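Trehalose-6-phosphate phosphatase (Cryptococcus neoformans, PDB 5DX9) is an alpha/beta protein of the trehalose-phosphatase family, in the HAD superfamily, that binds a magnesium ion and holds a glycan in a pocket. Local coordinates at residues A[14-19]-A[303-308]; A[48-53]-A[297-302]; A[194-199]-A[244-249]; A[225-230]-A[236-241]. One frame throughout, in Å; residues are numbered along the deposited sequence.

Contact 1: A[14-19]-A[303-308]; sequences AYKKAN and EEIQVV
Ile305 makes the apolar part of this contact through a single methyl, CD1, which meets both Lys16 and Tyr15. It lies 3.8 Å from CG of Lys16, so the lysine is met on the aliphatic root of its chain and the two side chains slide past each other in opposite directions. The same CD1 stands 4.1 Å from CE2 of Tyr15 and near the plane of the ring, which places the methyl at the ring edge. A chi1 of -178° swings the Tyr15 ring toward the last helix, and chi2 of 99° sets its rotation. The tyrosine is buried, touches Leu206 and forms a cation-pi pair with Arg21, while its OH hydrogen-bonds to Asn60. The contact joins the first and last helices of the chain, 8-17 and 291-306; helix 8-17 lies against strand 206-211 of the central sheet of this HAD-family alpha/beta protein. Between Lys16 and Ile305 the backbones stay 7.7 Å apart from CA to CA, a separation spanned by side chains. The polar part is one salt bridge, in which Lys16 NZ reaches Glu304 OE1 at 3.3 Å, weak as a hydrogen bond. The lysine chain bends at chi3 (60°) and crosses the extended glutamate at about a right angle. NZ has a second acidic partner in Asp13 of its own helix, so its charge is probably balanced by two carboxylates.

Contact 2: A[48-53]-A[297-302]; sequences RNAIAA and AFESLL
Among the residues that touch here, the one flat group is the carboxylate of Glu299, and the contact is made behind it: CG of Glu299 lies 4.4 Å from CB of Ala50, while the carboxylate forms a salt bridge with Arg46, earlier on the helix that carries Ala50. The other flat group of segment 297-302, the ring of Phe298, turns away from segment 48-53 and makes edge-to-face pairs with Phe25 and Phe208. The interface itself is aliphatic. Leu302 directs its side chain at the opposite helix with CG beside its own backbone N (chi1 -75°), and both methyls then meet small residues. CD1 comes within 4.2 Å of Ala50 CB and 4.0 Å of Ala53 CB; CD2 is equally near that second methyl, so Leu302 straddles Ala53 with its fork. CD1 also rests against the backbone, 3.7 Å from Ala50 O, in van der Waals contact. Leu302 also touches Leu54, which follows Ala53 on helix 45-56. With alanines on the facing side, the nearest CA atoms, those of Ala50 and Glu299, are 6.2 Å apart, and the local axes pass at 9.8 Å with a crossing angle of 55°. No hydrogen bond links the segments, whose contact is van der Waals; the Glu299-Arg46 salt bridge adds a polar link between the same two helices. Helix 45-56 is the connection between the adjacent parallel strands 21-25 and 60-65, a beta-alpha-beta crossover, and it packs beside the final helix in the helical layer that flanks the sheet of the Rossmann-like HAD core.

Contact 3: A[194-199]-A[244-249]; sequences VRRLMY and VAVTSA
Arg196 meets Ala245 next to a doubly gripped carbonyl: Val244 O, the neighbour of Ala245, accepts Ser248 OG at 2.7 Å and Ser248 N at 3.0 Å, from opposite faces of its plane. Both bonds are local and fasten Ser248 back onto the first turn of the short helix. Across the segments, Arg196 NH1 donates to Ala245 O at 3.0 Å. The oxygen sits at the edge of the guanidinium, near its plane, and the bond is bent at the hydrogen (141°), although the donor lies fairly close to the line of the carbonyl (C=O...N 159°). The arginine gets there by an extended chain from CG to NE, with CG trans to N (chi1 167°). Its aliphatic part packs on the way: Arg196 CB lies 3.7 Å from Ala245 CB, and Arg196 CG lies 3.6 Å from CG2 of Val246. That valine methyl also approaches Tyr199, 4.2 Å from CD2 and oblique to the ring, the two side chains crossing at about a right angle; the tyrosine OH bonds to Pro259 O. The short helix 244-247 is thus packed and hydrogen-bonded against helix 190-200. The remaining guanidinium nitrogens are engaged as well, NE by Glu200 in a salt bridge and NH2 by Gln95. With three different partners, the buried guanidinium is fixed in rotation, and the nearby carboxylate probably stabilises its positive charge.

Contact 4: A[225-230]-A[236-241]; sequences TIFPPG and NPVVMK
Val238 has CG1 between its backbone N and carbonyl carbon (chi1 48°), which points CG2 away from N and at the backbone turn of Ile226 and Phe227. A chi1 of -52° at Phe227 brings its ring to the side of the same methyl. The closest meeting is of methyl with backbone: Val238 CG2 stands 3.5 Å from Ile226 O, a van der Waals touch. The same methyl lies 4.4 Å from CD1 of Phe227, oblique to the ring. One face of that ring is occupied from within its own segment, for Ile226 CG1 sits over the centre, 3.6 Å above the plane of Phe227. Val238 belongs to strand 238-240, which pairs with strand 261-263 in a small two-stranded antiparallel sheet through backbone bonds of Val238 with Leu263 and of Met240 with Val261. Segment 225-230 is the loop that leaves helix 217-225 and leads to this sheet, whose two strands are joined by a long excursion through helices 244-247 and 252-255. No hydrogen bond connects the two segments, and their backbones keep apart, with Phe227 CA and Val238 CA separated by 7.0 Å and Ile226 CA and Met240 CA by 7.3 Å. Val238 is buried between them, touching Arg266 and Leu263 as well. Ile226 and Met240 both lean on helix 190-200, the first on Met198, the second on Arg195 and Tyr199.

How the contacts relate
The four contacts form two pairs. Contacts 1 and 2 share helix 291-306, lie about 12 Å apart between centres and touch where Tyr15 CG packs 3.6 Å from Leu301 CD2. Contacts 3 and 4 lie about 16 Å apart between centres and meet on helix 190-200, where Tyr199 CD1 is 3.9 Å from Lys241 O; strand 238-240 runs on toward helix 244-247. The pairs are well separated, with centres about 27 to 31 Å apart. Along the chain they nest: contact 1 closes the longest loop and encloses contact 2, which encloses contact 3 and, within it, contact 4. The final helix thus packs against the first, while helix 190-200 packs against both the 225-230 loop and helix 244-247.

Contact 1: A[14-19]-A[303-308]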
loop_
_atom_site.group_PDB
_atom_site.type_symbol
_atom_site.label_atom_id
_atom_site.label_comp_id
_atom_site.label_asym_id
_atom_site.label_seq_id
_atom_site.Cartn_x
_atom_site.Cartn_y
_atom_site.Cartn_z
ATOM N N ALA A 14 -20.179 11.651 0.129
ATOM C CA ALA A 14 -19.110 12.104 1.009
ATOM C C ALA A 14 -17.981 12.720 0.190
ATOM O O ALA A 14 -17.393 13.727 0.584
ATOM C CB ALA A 14 -18.594 10.959 1.855
ATOM N N TYR A 15 -17.695 12.113 -0.957
ATOM C CA TYR A 15 -16.648 12.602 -1.847
ATOM C C TYR A 15 -16.961 14.010 -2.341
ATOM O O TYR A 15 -16.073 14.856 -2.448
ATOM C CB TYR A 15 -16.474 11.652 -3.034
ATOM C CG TYR A 15 -15.378 12.043 -4.004
ATOM C CD1 TYR A 15 -14.127 11.443 -3.948
ATOM C CD2 TYR A 15 -15.597 13.005 -4.985
ATOM C CE1 TYR A 15 -13.125 11.792 -4.838
ATOM C CE2 TYR A 15 -14.601 13.361 -5.877
ATOM C CZ TYR A 15 -13.369 12.751 -5.799
ATOM O OH TYR A 15 -12.374 13.099 -6.683
ATOM N N LYS A 16 -18.232 14.252 -2.642
ATOM C CA LYS A 16 -18.674 15.549 -3.142
ATOM C C LYS A 16 -18.615 16.630 -2.064
ATOM O O LYS A 16 -18.315 17.786 -2.355
ATOM C CB LYS A 16 -20.094 15.437 -3.704
ATOM C CG LYS A 16 -20.185 14.632 -4.996
ATOM C CD LYS A 16 -21.532 13.936 -5.129
ATOM C CE LYS A 16 -22.681 14.930 -5.128
ATOM N NZ LYS A 16 -24.005 14.242 -5.104
ATOM N N LYS A 17 -18.893 16.247 -0.821
ATOM C CA LYS A 17 -18.925 17.194 0.294
ATOM C C LYS A 17 -17.543 17.546 0.847
ATOM O O LYS A 17 -17.386 18.547 1.547
ATOM C CB LYS A 17 -19.779 16.641 1.437
ATOM C CG LYS A 17 -21.282 16.726 1.229
ATOM C CD LYS A 17 -22.012 16.211 2.464
ATOM C CE LYS A 17 -23.523 16.246 2.297
ATOM N NZ LYS A 17 -24.211 15.562 3.431
ATOM N N ALA A 18 -16.549 16.717 0.540
ATOM C CA ALA A 18 -15.234 16.830 1.167
ATOM C C ALA A 18 -14.423 18.027 0.673
ATOM O O ALA A 18 -14.483 18.398 -0.501
ATOM C CB ALA A 18 -14.445 15.544 0.949
ATOM N N ASN A 19 -13.659 18.621 1.584
ATOM C CA ASN A 19 -12.768 19.729 1.252
ATOM C C ASN A 19 -11.407 19.236 0.774
ATOM O O ASN A 19 -10.895 19.696 -0.246
ATOM C CB ASN A 19 -12.596 20.653 2.458
ATOM C CG ASN A 19 -13.890 21.339 2.853
ATOM O OD1 ASN A 19 -14.673 21.758 1.995
ATOM N ND2 ASN A 19 -14.126 21.453 4.157
ATOM N N GLU A 303 -17.939 10.467 -13.422
ATOM C CA GLU A 303 -19.000 10.877 -14.334
ATOM C C GLU A 303 -20.051 11.734 -13.631
ATOM O O GLU A 303 -20.501 12.745 -14.172
ATOM C CB GLU A 303 -19.669 9.660 -14.966
ATOM C CG GLU A 303 -21.126 9.899 -15.301
ATOM C CD GLU A 303 -21.509 9.381 -16.672
ATOM O OE1 GLU A 303 -20.664 8.722 -17.319
ATOM O OE2 GLU A 303 -22.655 9.639 -17.103
ATOM N N GLU A 304 -20.435 11.329 -12.425
ATOM C CA GLU A 304 -21.432 12.067 -11.658
ATOM C C GLU A 304 -20.943 13.463 -11.299
ATOM O O GLU A 304 -21.739 14.391 -11.190
ATOM C CB GLU A 304 -21.810 11.312 -10.385
ATOM C CG GLU A 304 -22.745 12.101 -9.480
ATOM C CD GLU A 304 -23.330 11.263 -8.365
ATOM O OE1 GLU A 304 -23.875 11.850 -7.404
ATOM O OE2 GLU A 304 -23.250 10.018 -8.453
ATOM N N ILE A 305 -19.636 13.603 -11.102
ATOM C CA ILE A 305 -19.044 14.907 -10.817
ATOM C C ILE A 305 -19.178 15.841 -12.016
ATOM O O ILE A 305 -19.361 17.049 -11.853
ATOM C CB ILE A 305 -17.556 14.789 -10.436
ATOM C CG1 ILE A 305 -17.398 14.054 -9.104
ATOM C CG2 ILE A 305 -16.919 16.170 -10.346
ATOM C CD1 ILE A 305 -17.777 14.887 -7.906
ATOM N N GLN A 306 -19.077 15.275 -13.217
ATOM C CA GLN A 306 -19.271 16.035 -14.449
ATOM C C GLN A 306 -20.635 16.714 -14.450
ATOM O O GLN A 306 -20.746 17.911 -14.717
ATOM C CB GLN A 306 -19.126 15.132 -15.676
ATOM C CG GLN A 306 -17.691 14.954 -16.147
ATOM C CD GLN A 306 -17.045 16.267 -16.560
ATOM O OE1 GLN A 306 -16.889 17.179 -15.747
ATOM N NE2 GLN A 306 -16.670 16.368 -17.829
ATOM N N VAL A 307 -21.675 15.942 -14.156
ATOM C CA VAL A 307 -22.987 16.516 -13.903
ATOM C C VAL A 307 -22.918 17.307 -12.599
ATOM O O VAL A 307 -22.173 16.938 -11.697
ATOM C CB VAL A 307 -24.071 15.429 -13.818
ATOM C CG1 VAL A 307 -25.421 16.050 -13.496
ATOM C CG2 VAL A 307 -24.126 14.628 -15.123
ATOM N N VAL A 308 -23.682 18.394 -12.509
ATOM C CA VAL A 308 -23.640 19.308 -11.360
ATOM C C VAL A 308 -22.217 19.561 -10.855
ATOM O O VAL A 308 -21.834 20.698 -10.580
ATOM C CB VAL A 308 -24.503 18.791 -10.176
ATOM C CG1 VAL A 308 -23.881 17.556 -9.534
ATOM C CG2 VAL A 308 -24.704 19.897 -9.141
#

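Contact 2: A[48-53]-A[297-302]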
loop_
_atom_site.group_PDB
_atom_site.type_symbol
_atom_site.label_atom_id
_atom_site.label_comp_id
_atom_site.label_asym_id
_atom_site.label_seq_id
_atom_site.Cartn_x
_atom_site.Cartn_y
_atom_site.Cartn_z
ATOM N N ARG A 48 -5.990 4.261 -16.237
ATOM C CA ARG A 48 -5.070 5.388 -16.315
ATOM C C ARG A 48 -5.833 6.707 -16.332
ATOM O O ARG A 48 -5.423 7.679 -15.699
ATOM C CB ARG A 48 -4.181 5.265 -17.555
ATOM C CG ARG A 48 -3.496 6.557 -17.969
ATOM C CD ARG A 48 -2.372 6.296 -18.968
ATOM N NE ARG A 48 -2.752 5.329 -19.994
ATOM C CZ ARG A 48 -2.429 4.040 -19.959
ATOM N NH1 ARG A 48 -1.714 3.562 -18.947
ATOM N NH2 ARG A 48 -2.815 3.228 -20.935
ATOM N N ASN A 49 -6.951 6.731 -17.049
ATOM C CA ASN A 49 -7.775 7.931 -17.136
ATOM C C ASN A 49 -8.394 8.309 -15.792
ATOM O O ASN A 49 -8.415 9.483 -15.417
ATOM C CB ASN A 49 -8.878 7.747 -18.179
ATOM C CG ASN A 49 -8.335 7.648 -19.591
ATOM O OD1 ASN A 49 -7.184 7.998 -19.853
ATOM N ND2 ASN A 49 -9.168 7.180 -20.512
ATOM N N ALA A 50 -8.892 7.308 -15.071
ATOM C CA ALA A 50 -9.558 7.534 -13.793
ATOM C C ALA A 50 -8.616 8.168 -12.774
ATOM O O ALA A 50 -8.933 9.202 -12.185
ATOM C CB ALA A 50 -10.118 6.225 -13.252
ATOM N N ILE A 51 -7.462 7.541 -12.574
ATOM C CA ILE A 51 -6.464 8.045 -11.638
ATOM C C ILE A 51 -5.998 9.440 -12.036
ATOM O O ILE A 51 -5.735 10.284 -11.180
ATOM C CB ILE A 51 -5.236 7.113 -11.557
ATOM C CG1 ILE A 51 -5.662 5.693 -11.176
ATOM C CG2 ILE A 51 -4.226 7.652 -10.559
ATOM C CD1 ILE A 51 -6.214 5.574 -9.770
ATOM N N ALA A 52 -5.897 9.671 -13.340
ATOM C CA ALA A 52 -5.486 10.969 -13.861
ATOM C C ALA A 52 -6.455 12.061 -13.426
ATOM O O ALA A 52 -6.044 13.084 -12.877
ATOM C CB ALA A 52 -5.381 10.923 -15.374
ATOM N N ALA A 53 -7.743 11.832 -13.670
ATOM C CA ALA A 53 -8.786 12.780 -13.292
ATOM C C ALA A 53 -8.765 13.066 -11.795
ATOM O O ALA A 53 -8.974 14.202 -11.370
ATOM C CB ALA A 53 -10.150 12.258 -13.710
ATOM N N ALA A 297 -15.971 2.048 -9.650
ATOM C CA ALA A 297 -16.533 2.845 -8.566
ATOM C C ALA A 297 -16.165 4.314 -8.734
ATOM O O ALA A 297 -16.992 5.205 -8.535
ATOM C CB ALA A 297 -16.052 2.332 -7.223
ATOM N N PHE A 298 -14.916 4.561 -9.107
ATOM C CA PHE A 298 -14.448 5.924 -9.276
ATOM C C PHE A 298 -14.801 6.465 -10.653
ATOM O O PHE A 298 -14.902 7.673 -10.833
ATOM C CB PHE A 298 -12.944 6.006 -9.029
ATOM C CG PHE A 298 -12.578 6.033 -7.575
ATOM C CD1 PHE A 298 -12.563 7.226 -6.874
ATOM C CD2 PHE A 298 -12.259 4.865 -6.905
ATOM C CE1 PHE A 298 -12.233 7.256 -5.536
ATOM C CE2 PHE A 298 -11.925 4.888 -5.567
ATOM C CZ PHE A 298 -11.910 6.084 -4.882
ATOM N N GLU A 299 -15.001 5.574 -11.618
ATOM C CA GLU A 299 -15.460 5.990 -12.938
ATOM C C GLU A 299 -16.893 6.510 -12.867
ATOM O O GLU A 299 -17.211 7.557 -13.430
ATOM C CB GLU A 299 -15.371 4.836 -13.938
ATOM C CG GLU A 299 -13.956 4.494 -14.379
ATOM C CD GLU A 299 -13.928 3.403 -15.426
ATOM O OE1 GLU A 299 -14.485 2.316 -15.168
ATOM O OE2 GLU A 299 -13.357 3.631 -16.512
ATOM N N SER A 300 -17.757 5.767 -12.183
ATOM C CA SER A 300 -19.138 6.191 -11.999
ATOM C C SER A 300 -19.169 7.473 -11.187
ATOM O O SER A 300 -19.925 8.396 -11.489
ATOM C CB SER A 300 -19.959 5.103 -11.309
ATOM O OG SER A 300 -19.975 3.917 -12.082
ATOM N N LEU A 301 -18.326 7.524 -10.161
ATOM C CA LEU A 301 -18.207 8.698 -9.311
ATOM C C LEU A 301 -17.769 9.914 -10.121
ATOM O O LEU A 301 -18.357 10.991 -10.011
ATOM C CB LEU A 301 -17.218 8.433 -8.173
ATOM C CG LEU A 301 -16.891 9.600 -7.240
ATOM C CD1 LEU A 301 -18.170 10.243 -6.747
ATOM C CD2 LEU A 301 -16.045 9.138 -6.062
ATOM N N LEU A 302 -16.738 9.728 -10.939
ATOM C CA LEU A 302 -16.199 10.807 -11.760
ATOM C C LEU A 302 -17.236 11.359 -12.734
ATOM O O LEU A 302 -17.389 12.575 -12.858
ATOM C CB LEU A 302 -14.964 10.325 -12.520
ATOM C CG LEU A 302 -13.712 10.204 -11.648
ATOM C CD1 LEU A 302 -12.612 9.458 -12.381
ATOM C CD2 LEU A 302 -13.243 11.583 -11.214
#

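Contact 3: A[194-199]-A[244-249]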
loop_
_atom_site.group_PDB
_atom_site.type_symbol
_atom_site.label_atom_id
_atom_site.label_comp_id
_atom_site.label_asym_id
_atom_site.label_seq_id
_atom_site.Cartn_x
_atom_site.Cartn_y
_atom_site.Cartn_z
ATOM N N VAL A 194 0.853 5.421 5.196
ATOM C CA VAL A 194 -0.473 5.994 5.375
ATOM C C VAL A 194 -0.476 7.000 6.518
ATOM O O VAL A 194 -1.104 8.053 6.430
ATOM C CB VAL A 194 -1.522 4.905 5.657
ATOM C CG1 VAL A 194 -2.862 5.535 6.016
ATOM C CG2 VAL A 194 -1.652 3.964 4.461
ATOM N N ARG A 195 0.239 6.669 7.588
ATOM C CA ARG A 195 0.294 7.525 8.765
ATOM C C ARG A 195 1.106 8.783 8.487
ATOM O O ARG A 195 0.730 9.878 8.905
ATOM C CB ARG A 195 0.875 6.760 9.951
ATOM C CG ARG A 195 0.084 5.511 10.289
ATOM C CD ARG A 195 -0.116 5.368 11.780
ATOM N NE ARG A 195 1.050 4.791 12.439
ATOM C CZ ARG A 195 1.270 3.484 12.543
ATOM N NH1 ARG A 195 0.406 2.623 12.019
ATOM N NH2 ARG A 195 2.354 3.039 13.163
ATOM N N ARG A 196 2.222 8.619 7.784
ATOM C CA ARG A 196 2.996 9.757 7.310
ATOM C C ARG A 196 2.110 10.703 6.506
ATOM O O ARG A 196 2.140 11.917 6.704
ATOM C CB ARG A 196 4.174 9.292 6.455
ATOM C CG ARG A 196 4.851 10.412 5.679
ATOM C CD ARG A 196 5.591 9.866 4.472
ATOM N NE ARG A 196 6.146 10.932 3.644
ATOM C CZ ARG A 196 7.405 11.345 3.713
ATOM N NH1 ARG A 196 8.244 10.775 4.567
ATOM N NH2 ARG A 196 7.827 12.324 2.924
ATOM N N LEU A 197 1.315 10.133 5.605
ATOM C CA LEU A 197 0.427 10.926 4.763
ATOM C C LEU A 197 -0.661 11.631 5.572
ATOM O O LEU A 197 -1.023 12.767 5.269
ATOM C CB LEU A 197 -0.213 10.051 3.685
ATOM C CG LEU A 197 0.762 9.422 2.691
ATOM C CD1 LEU A 197 0.022 8.924 1.464
ATOM C CD2 LEU A 197 1.840 10.417 2.310
HETATM N N MSE A 198 -1.191 10.960 6.590
HETATM C CA MSE A 198 -2.190 11.586 7.452
HETATM C C MSE A 198 -1.578 12.737 8.250
HETATM O O MSE A 198 -2.196 13.790 8.399
HETATM C CB MSE A 198 -2.824 10.556 8.395
HETATM C CG MSE A 198 -3.909 9.708 7.738
HETATM SE SE MSE A 198 -4.765 8.415 8.938
HETATM C CE MSE A 198 -3.193 7.384 9.470
ATOM N N TYR A 199 -0.362 12.535 8.750
ATOM C CA TYR A 199 0.327 13.583 9.493
ATOM C C TYR A 199 0.586 14.793 8.605
ATOM O O TYR A 199 0.478 15.934 9.050
ATOM C CB TYR A 199 1.644 13.069 10.077
ATOM C CG TYR A 199 2.410 14.127 10.841
ATOM C CD1 TYR A 199 2.175 14.340 12.191
ATOM C CD2 TYR A 199 3.357 14.923 10.208
ATOM C CE1 TYR A 199 2.863 15.309 12.894
ATOM C CE2 TYR A 199 4.051 15.896 10.904
ATOM C CZ TYR A 199 3.800 16.085 12.246
ATOM O OH TYR A 199 4.486 17.049 12.948
ATOM N N VAL A 244 6.823 7.402 12.661
ATOM C CA VAL A 244 8.165 6.946 12.320
ATOM C C VAL A 244 8.517 7.220 10.863
ATOM O O VAL A 244 9.653 7.570 10.548
ATOM C CB VAL A 244 8.320 5.438 12.602
ATOM C CG1 VAL A 244 9.700 4.948 12.190
ATOM C CG2 VAL A 244 8.068 5.151 14.073
ATOM N N ALA A 245 7.537 7.068 9.976
ATOM C CA ALA A 245 7.756 7.288 8.551
ATOM C C ALA A 245 8.012 8.763 8.246
ATOM O O ALA A 245 8.310 9.127 7.110
ATOM C CB ALA A 245 6.573 6.782 7.749
ATOM N N VAL A 246 7.889 9.603 9.267
ATOM C CA VAL A 246 8.169 11.025 9.129
ATOM C C VAL A 246 9.483 11.399 9.809
ATOM O O VAL A 246 10.300 12.129 9.248
ATOM C CB VAL A 246 7.038 11.883 9.730
ATOM C CG1 VAL A 246 7.501 13.322 9.909
ATOM C CG2 VAL A 246 5.788 11.807 8.863
ATOM N N THR A 247 9.680 10.884 11.016
ATOM C CA THR A 247 10.802 11.285 11.856
ATOM C C THR A 247 12.118 10.628 11.456
ATOM O O THR A 247 13.183 11.233 11.584
ATOM C CB THR A 247 10.522 10.962 13.333
ATOM O OG1 THR A 247 10.251 9.560 13.475
ATOM C CG2 THR A 247 9.325 11.757 13.826
ATOM N N SER A 248 12.042 9.391 10.980
ATOM C CA SER A 248 13.237 8.634 10.628
ATOM C C SER A 248 13.997 9.272 9.469
ATOM O O SER A 248 15.211 9.109 9.352
ATOM C CB SER A 248 12.871 7.190 10.281
ATOM O OG SER A 248 11.920 7.141 9.235
ATOM N N ALA A 249 13.280 10.003 8.620
ATOM C CA ALA A 249 13.885 10.659 7.462
ATOM C C ALA A 249 14.575 11.963 7.854
ATOM O O ALA A 249 15.462 12.448 7.146
ATOM C CB ALA A 249 12.832 10.918 6.390
#

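Contact 4: A[225-230]-A[236-241]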
loop_
_atom_site.group_PDB
_atom_site.type_symbol
_atom_site.label_atom_id
_atom_site.label_comp_id
_atom_site.label_asym_id
_atom_site.label_seq_id
_atom_site.Cartn_x
_atom_site.Cartn_y
_atom_site.Cartn_z
ATOM N N THR A 225 -6.439 2.784 14.110
ATOM C CA THR A 225 -5.780 3.068 15.381
ATOM C C THR A 225 -5.464 4.548 15.601
ATOM O O THR A 225 -4.911 4.914 16.638
ATOM C CB THR A 225 -4.470 2.267 15.523
ATOM O OG1 THR A 225 -3.601 2.560 14.423
ATOM C CG2 THR A 225 -4.759 0.770 15.559
ATOM N N ILE A 226 -5.806 5.399 14.639
ATOM C CA ILE A 226 -5.722 6.839 14.874
ATOM C C ILE A 226 -6.834 7.256 15.832
ATOM O O ILE A 226 -6.745 8.287 16.500
ATOM C CB ILE A 226 -5.836 7.658 13.581
ATOM C CG1 ILE A 226 -7.087 7.253 12.797
ATOM C CG2 ILE A 226 -4.585 7.497 12.744
ATOM C CD1 ILE A 226 -7.382 8.154 11.619
ATOM N N PHE A 227 -7.879 6.438 15.885
ATOM C CA PHE A 227 -8.995 6.654 16.795
ATOM C C PHE A 227 -8.857 5.744 18.002
ATOM O O PHE A 227 -8.325 4.640 17.886
ATOM C CB PHE A 227 -10.323 6.392 16.086
ATOM C CG PHE A 227 -10.475 7.135 14.795
ATOM C CD1 PHE A 227 -10.317 8.509 14.749
ATOM C CD2 PHE A 227 -10.759 6.458 13.620
ATOM C CE1 PHE A 227 -10.451 9.198 13.561
ATOM C CE2 PHE A 227 -10.895 7.139 12.428
ATOM C CZ PHE A 227 -10.741 8.513 12.399
ATOM N N PRO A 228 -9.326 6.206 19.169
ATOM C CA PRO A 228 -9.326 5.365 20.369
ATOM C C PRO A 228 -10.112 4.079 20.137
ATOM O O PRO A 228 -11.063 4.084 19.357
ATOM C CB PRO A 228 -10.004 6.250 21.420
ATOM C CG PRO A 228 -9.786 7.645 20.933
ATOM C CD PRO A 228 -9.847 7.556 19.440
ATOM N N PRO A 229 -9.709 2.989 20.808
ATOM C CA PRO A 229 -10.267 1.638 20.674
ATOM C C PRO A 229 -11.794 1.568 20.684
ATOM O O PRO A 229 -12.356 0.619 20.138
ATOM C CB PRO A 229 -9.693 0.915 21.893
ATOM C CG PRO A 229 -8.379 1.571 22.107
ATOM C CD PRO A 229 -8.578 3.022 21.751
ATOM N N GLY A 230 -12.455 2.545 21.291
ATOM C CA GLY A 230 -13.905 2.533 21.352
ATOM C C GLY A 230 -14.533 3.627 20.514
ATOM O O GLY A 230 -15.711 3.945 20.675
ATOM N N ASN A 236 -14.227 15.428 21.077
ATOM C CA ASN A 236 -12.814 15.444 21.440
ATOM C C ASN A 236 -11.903 15.566 20.228
ATOM O O ASN A 236 -12.224 15.067 19.151
ATOM C CB ASN A 236 -12.455 14.184 22.226
ATOM C CG ASN A 236 -13.184 14.100 23.544
ATOM O OD1 ASN A 236 -13.415 15.114 24.202
ATOM N ND2 ASN A 236 -13.567 12.892 23.933
ATOM N N PRO A 237 -10.760 16.244 20.404
ATOM C CA PRO A 237 -9.761 16.383 19.342
ATOM C C PRO A 237 -9.001 15.082 19.118
ATOM O O PRO A 237 -8.557 14.460 20.086
ATOM C CB PRO A 237 -8.819 17.476 19.873
ATOM C CG PRO A 237 -9.510 18.063 21.082
ATOM C CD PRO A 237 -10.367 16.970 21.622
ATOM N N VAL A 238 -8.860 14.668 17.864
ATOM C CA VAL A 238 -8.010 13.528 17.546
ATOM C C VAL A 238 -6.603 14.022 17.234
ATOM O O VAL A 238 -6.350 14.587 16.172
ATOM C CB VAL A 238 -8.557 12.709 16.363
ATOM C CG1 VAL A 238 -8.930 13.622 15.209
ATOM C CG2 VAL A 238 -7.541 11.660 15.929
ATOM N N VAL A 239 -5.695 13.820 18.181
ATOM C CA VAL A 239 -4.329 14.305 18.052
ATOM C C VAL A 239 -3.397 13.198 17.575
ATOM O O VAL A 239 -3.539 12.040 17.971
ATOM C CB VAL A 239 -3.810 14.869 19.388
ATOM C CG1 VAL A 239 -2.341 15.248 19.275
ATOM C CG2 VAL A 239 -4.649 16.063 19.816
HETATM N N MSE A 240 -2.443 13.558 16.725
HETATM C CA MSE A 240 -1.497 12.585 16.198
HETATM C C MSE A 240 -0.051 13.047 16.345
HETATM O O MSE A 240 0.318 14.123 15.871
HETATM C CB MSE A 240 -1.798 12.299 14.730
HETATM C CG MSE A 240 -0.919 11.227 14.134
HETATM SE SE MSE A 240 -1.150 11.044 12.215
HETATM C CE MSE A 240 0.159 9.621 11.935
ATOM N N LYS A 241 0.764 12.231 17.008
ATOM C CA LYS A 241 2.196 12.492 17.102
ATOM C C LYS A 241 2.861 12.253 15.751
ATOM O O LYS A 241 2.327 11.524 14.915
ATOM C CB LYS A 241 2.856 11.603 18.161
ATOM C CG LYS A 241 2.260 11.694 19.560
ATOM C CD LYS A 241 3.170 11.001 20.572
ATOM C CE LYS A 241 2.497 10.809 21.924
ATOM N NZ LYS A 241 1.699 9.549 21.974
#